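Local coordinates for protein oxidoreductase (Bordetella pertussis, PDB 3Q2K) that probably catalyses NAD-dependent oxidation of the nucleotide sugar UDP-GlcNAcA on the pathway to 2,3-diacetamido-2,3-dideoxy-D-mannuronic acid, at residues Ser82-Ser85 with Asp86-Gln90; Gln159-Lys162 with Lys163-Gln167. All blocks are in the same frame, centred on the assembly; numbering follows the deposited sequence.

Contact 1: Ser82-Ser85 with Asp86-Gln90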
loop_
_atom_site.group_PDB
_atom_site.type_symbol
_atom_site.label_atom_id
_atom_site.label_comp_id
_atom_site.label_asym_id
_atom_site.label_seq_id
_atom_site.Cartn_x
_atom_site.Cartn_y
_atom_site.Cartn_z
ATOM N N SER C 82 -15.206 -49.416 4.968
ATOM C CA SER C 82 -16.092 -48.274 5.016
ATOM C C SER C 82 -15.368 -47.115 5.682
ATOM O O SER C 82 -15.909 -46.013 5.720
ATOM C CB SER C 82 -17.403 -48.610 5.726
ATOM O OG SER C 82 -17.157 -48.874 7.096
ATOM N N SER C 83 -14.151 -47.309 6.175
ATOM C CA SER C 83 -13.380 -46.127 6.547
ATOM C C SER C 83 -11.910 -46.284 6.183
ATOM O O SER C 83 -11.426 -47.399 6.004
ATOM C CB SER C 83 -13.486 -45.806 8.038
ATOM O OG SER C 83 -12.341 -46.351 8.672
ATOM N N LEU C 84 -11.189 -45.173 6.092
ATOM C CA LEU C 84 -9.809 -45.319 5.666
ATOM C C LEU C 84 -9.018 -45.939 6.808
ATOM O O LEU C 84 -8.105 -46.714 6.526
ATOM C CB LEU C 84 -9.188 -44.001 5.199
ATOM C CG LEU C 84 -7.685 -44.026 4.904
ATOM C CD1 LEU C 84 -7.457 -44.918 3.707
ATOM C CD2 LEU C 84 -7.195 -42.637 4.540
ATOM N N SER C 85 -9.309 -45.601 8.062
ATOM C CA SER C 85 -8.541 -46.223 9.142
ATOM C C SER C 85 -8.582 -47.742 9.085
ATOM O O SER C 85 -7.562 -48.417 9.236
ATOM C CB SER C 85 -8.966 -45.768 10.538
ATOM O OG SER C 85 -10.152 -45.004 10.424
ATOM N N ASP C 86 -9.779 -48.258 8.829
ATOM C CA ASP C 86 -9.963 -49.703 8.796
ATOM C C ASP C 86 -9.154 -50.286 7.647
ATOM O O ASP C 86 -8.444 -51.284 7.803
ATOM C CB ASP C 86 -11.435 -50.079 8.623
ATOM C CG ASP C 86 -12.307 -49.485 9.711
ATOM O OD1 ASP C 86 -11.725 -49.062 10.733
ATOM O OD2 ASP C 86 -13.545 -49.424 9.541
ATOM N N MET C 87 -9.255 -49.620 6.501
ATOM C CA MET C 87 -8.654 -50.154 5.290
ATOM C C MET C 87 -7.147 -50.217 5.506
ATOM O O MET C 87 -6.450 -51.109 5.028
ATOM C CB MET C 87 -8.980 -49.260 4.098
ATOM C CG MET C 87 -8.106 -49.573 2.898
ATOM S SD MET C 87 -8.806 -48.621 1.540
ATOM C CE MET C 87 -8.202 -49.459 0.073
ATOM N N LEU C 88 -6.648 -49.273 6.292
ATOM C CA LEU C 88 -5.213 -49.212 6.518
ATOM C C LEU C 88 -4.864 -50.170 7.650
ATOM O O LEU C 88 -3.788 -50.763 7.649
ATOM C CB LEU C 88 -4.799 -47.794 6.922
ATOM C CG LEU C 88 -4.823 -46.771 5.783
ATOM C CD1 LEU C 88 -4.705 -45.390 6.384
ATOM C CD2 LEU C 88 -3.711 -46.934 4.755
ATOM N N ALA C 89 -5.740 -50.316 8.638
ATOM C CA ALA C 89 -5.476 -51.313 9.672
ATOM C C ALA C 89 -5.514 -52.731 9.108
ATOM O O ALA C 89 -4.612 -53.528 9.341
ATOM C CB ALA C 89 -6.422 -51.174 10.852
ATOM N N GLN C 90 -6.508 -53.057 8.293
ATOM C CA GLN C 90 -6.640 -54.448 7.894
ATOM C C GLN C 90 -6.140 -54.715 6.480
ATOM O O GLN C 90 -5.878 -55.858 6.117
ATOM C CB GLN C 90 -8.105 -54.835 8.105
ATOM C CG GLN C 90 -8.447 -54.635 9.576
ATOM C CD GLN C 90 -9.913 -54.788 9.926
ATOM O OE1 GLN C 90 -10.739 -53.940 9.585
ATOM N NE2 GLN C 90 -10.236 -55.856 10.649
#

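Contact 2: Gln159-Lys162 with Lys163-Gln167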
loop_
_atom_site.group_PDB
_atom_site.type_symbol
_atom_site.label_atom_id
_atom_site.label_comp_id
_atom_site.label_asym_id
_atom_site.label_seq_id
_atom_site.Cartn_x
_atom_site.Cartn_y
_atom_site.Cartn_z
ATOM N N GLN C 159 2.922 -33.095 -25.206
ATOM C CA GLN C 159 4.274 -33.638 -25.321
ATOM C C GLN C 159 5.090 -33.035 -26.460
ATOM O O GLN C 159 6.251 -32.664 -26.290
ATOM C CB GLN C 159 4.257 -35.166 -25.448
ATOM C CG GLN C 159 4.232 -35.899 -24.113
ATOM C CD GLN C 159 5.322 -35.426 -23.165
ATOM O OE1 GLN C 159 6.499 -35.412 -23.523
ATOM N NE2 GLN C 159 4.943 -35.016 -21.959
ATOM N N LEU C 160 4.496 -32.909 -27.641
ATOM C CA LEU C 160 5.225 -32.271 -28.739
ATOM C C LEU C 160 5.564 -30.814 -28.429
ATOM O O LEU C 160 6.609 -30.288 -28.806
ATOM C CB LEU C 160 4.369 -32.265 -30.008
ATOM C CG LEU C 160 4.167 -33.539 -30.827
ATOM C CD1 LEU C 160 3.158 -33.249 -31.933
ATOM C CD2 LEU C 160 5.507 -33.906 -31.425
ATOM N N VAL C 161 4.644 -30.095 -27.802
ATOM C CA VAL C 161 4.977 -28.708 -27.517
ATOM C C VAL C 161 6.155 -28.708 -26.533
ATOM O O VAL C 161 7.125 -27.963 -26.666
ATOM C CB VAL C 161 3.694 -28.055 -26.968
ATOM C CG1 VAL C 161 3.989 -26.763 -26.235
ATOM C CG2 VAL C 161 2.738 -27.795 -28.120
ATOM N N LYS C 162 6.078 -29.575 -25.530
ATOM C CA LYS C 162 7.058 -29.626 -24.448
ATOM C C LYS C 162 8.420 -29.885 -25.072
ATOM O O LYS C 162 9.421 -29.242 -24.763
ATOM C CB LYS C 162 6.687 -30.801 -23.543
ATOM C CG LYS C 162 7.633 -31.149 -22.409
ATOM C CD LYS C 162 7.575 -30.085 -21.331
ATOM C CE LYS C 162 8.123 -30.622 -20.023
ATOM N NZ LYS C 162 8.712 -29.421 -19.395
ATOM N N LYS C 163 8.444 -30.838 -25.996
ATOM C CA LYS C 163 9.680 -31.129 -26.701
ATOM C C LYS C 163 10.224 -29.903 -27.430
ATOM O O LYS C 163 11.416 -29.614 -27.364
ATOM C CB LYS C 163 9.490 -32.325 -27.636
ATOM C CG LYS C 163 9.884 -33.629 -26.976
ATOM C CD LYS C 163 8.729 -34.609 -27.048
ATOM C CE LYS C 163 9.085 -35.910 -26.340
ATOM N NZ LYS C 163 7.885 -36.739 -26.034
ATOM N N ALA C 164 9.394 -29.163 -28.155
ATOM C CA ALA C 164 9.969 -28.003 -28.818
ATOM C C ALA C 164 10.434 -26.962 -27.806
ATOM O O ALA C 164 11.428 -26.266 -28.006
ATOM C CB ALA C 164 8.978 -27.409 -29.784
ATOM N N ILE C 165 9.704 -26.829 -26.705
ATOM C CA ILE C 165 10.161 -25.815 -25.772
ATOM C C ILE C 165 11.497 -26.267 -25.199
ATOM O O ILE C 165 12.376 -25.433 -24.979
ATOM C CB ILE C 165 9.187 -25.535 -24.625
ATOM C CG1 ILE C 165 7.955 -24.802 -25.158
ATOM C CG2 ILE C 165 9.909 -24.756 -23.532
ATOM C CD1 ILE C 165 6.894 -24.826 -24.066
ATOM N N GLU C 166 11.667 -27.568 -24.984
ATOM C CA GLU C 166 12.873 -28.007 -24.298
ATOM C C GLU C 166 14.092 -27.919 -25.210
ATOM O O GLU C 166 15.201 -27.759 -24.712
ATOM C CB GLU C 166 12.761 -29.376 -23.622
ATOM C CG GLU C 166 11.931 -29.448 -22.339
ATOM C CD GLU C 166 11.701 -30.893 -21.925
ATOM O OE1 GLU C 166 12.029 -31.789 -22.732
ATOM O OE2 GLU C 166 11.181 -31.155 -20.821
ATOM N N GLN C 167 13.931 -27.990 -26.524
ATOM C CA GLN C 167 15.117 -27.883 -27.370
ATOM C C GLN C 167 15.314 -26.471 -27.899
ATOM O O GLN C 167 15.880 -26.297 -28.976
ATOM C CB GLN C 167 14.930 -28.773 -28.595
ATOM C CG GLN C 167 14.649 -30.215 -28.226
ATOM C CD GLN C 167 13.830 -30.870 -29.308
ATOM O OE1 GLN C 167 13.515 -30.235 -30.317
ATOM N NE2 GLN C 167 13.475 -32.130 -29.090
#

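Contact 1: Ser82-Ser85 with Asp86-Gln90
S83 caps the helix that D86 helps to start: S83 OG accepts the D86 backbone N-H at 3.2 Å, almost straight at 170° about the hydrogen. This is the N-cap bond, and it gives an acceptor to an amide at the start of the helix, before the regular i to i+4 bonds begin. The same S83 OG lies 3.1 Å from S85 OG in a hydroxyl-hydroxyl hydrogen bond that could run either way, so two bonds hold the oxygen.

The D86 carboxylate folds back toward this cap. With CG beside its own backbone N (chi1 -57°), the group presents its flat face to the serine: S83 OG lies over it, 3.3 Å from D86 CG, which is why neither carboxylate oxygen is aligned to bond the hydroxyl. A negative group here probably suits the positive end of the helix dipole.

Backbone bonds carry the turn onward. M87 N reaches S83 O at 3.1 Å, L88 N reaches L84 O at 3.0 Å, and A89 N reaches S85 O at 2.7 Å.

On the apolar face, L84 and L88 are one turn apart and meet obliquely, L84 CG 3.6 Å from L88 CD1. L84 swings CG opposite its backbone N (chi1 172°), bringing the branch point up to L88.

Helix 84-90 follows edge strand 79-81 and leads to strand 95-98, a beta-alpha-beta crossover of the parallel Rossmann sheet. M87 packs on strands 56-62, 79-81 and 95-98, L88 also touches L96, and L84, S85 and L88 meet helix 105-114 at E111.

Contact 2: Gln159-Lys162 with Lys163-Gln167
V161 and I165 lie on the packed face of the helix, V161 buried and I165 partly open. Their side chains run side by side, pointing the same way, and touch only lightly, V161 CG1 4.1 Å from I165 CD1. The tightness comes from what lies against this face: L160, V161 and A164 pack onto strand 290-296, V161 also meets V281 and V283 of strand 279-284 and L219 of helix 210-220, and I165 rests on F170. The backbone beneath is regular, I165 N bonding V161 O at 2.8 Å and A164 N bonding L160 O at 3.1 Å.

On the polar side, Q159 and K162 are half covered by helix 210-220, while K163 and E166 form the looser, solvent-exposed fringe. The K163 chain, turned at chi2 (125°), lies back along the helix, bringing CD to 3.2 Å from Q159 O and NZ to 3.2 Å from Q159 OE1. That ammonium approaches in the plane of the amide, on a lone pair of OE1. Q159 NE2 donates to the backbone O of R153, so both ends of the amide are engaged, which is consistent with its modelled orientation.

The main partner of K162 NZ is the backbone O of W218, whose ring also makes a cation-pi contact with the lysine. E166, extended, lays OE2 alongside the CE-NZ end, 3.2 Å from K162 CE and 3.3 Å from K162 NZ, a long salt bridge.

K162 thus bonds this helix to helix 210-220. Its ammonium is met by a carbonyl, an indole and a carboxylate, which would probably favour its charged form.

Contacts 1 and 2 are both local, contact 1 at the capped start of helix 84-90 and contact 2 in the last turns of helix 156-166. They are set on opposite sides of the chain's centre; their centres are about 43 Å apart and their nearest atoms about 29 Å, so they do not touch. Contact 1 belongs to the NAD-binding Rossmann part and lies close to the cofactor: the side chain of L84 is about 5 Å from the bound NADH, and that of S83 about 6 Å from that of T64, which binds NADH. Contact 2 lies beside the mixed sheet, farther from such a site, the side chain of Q159 being about 11 Å from that of NADH-binding Q151.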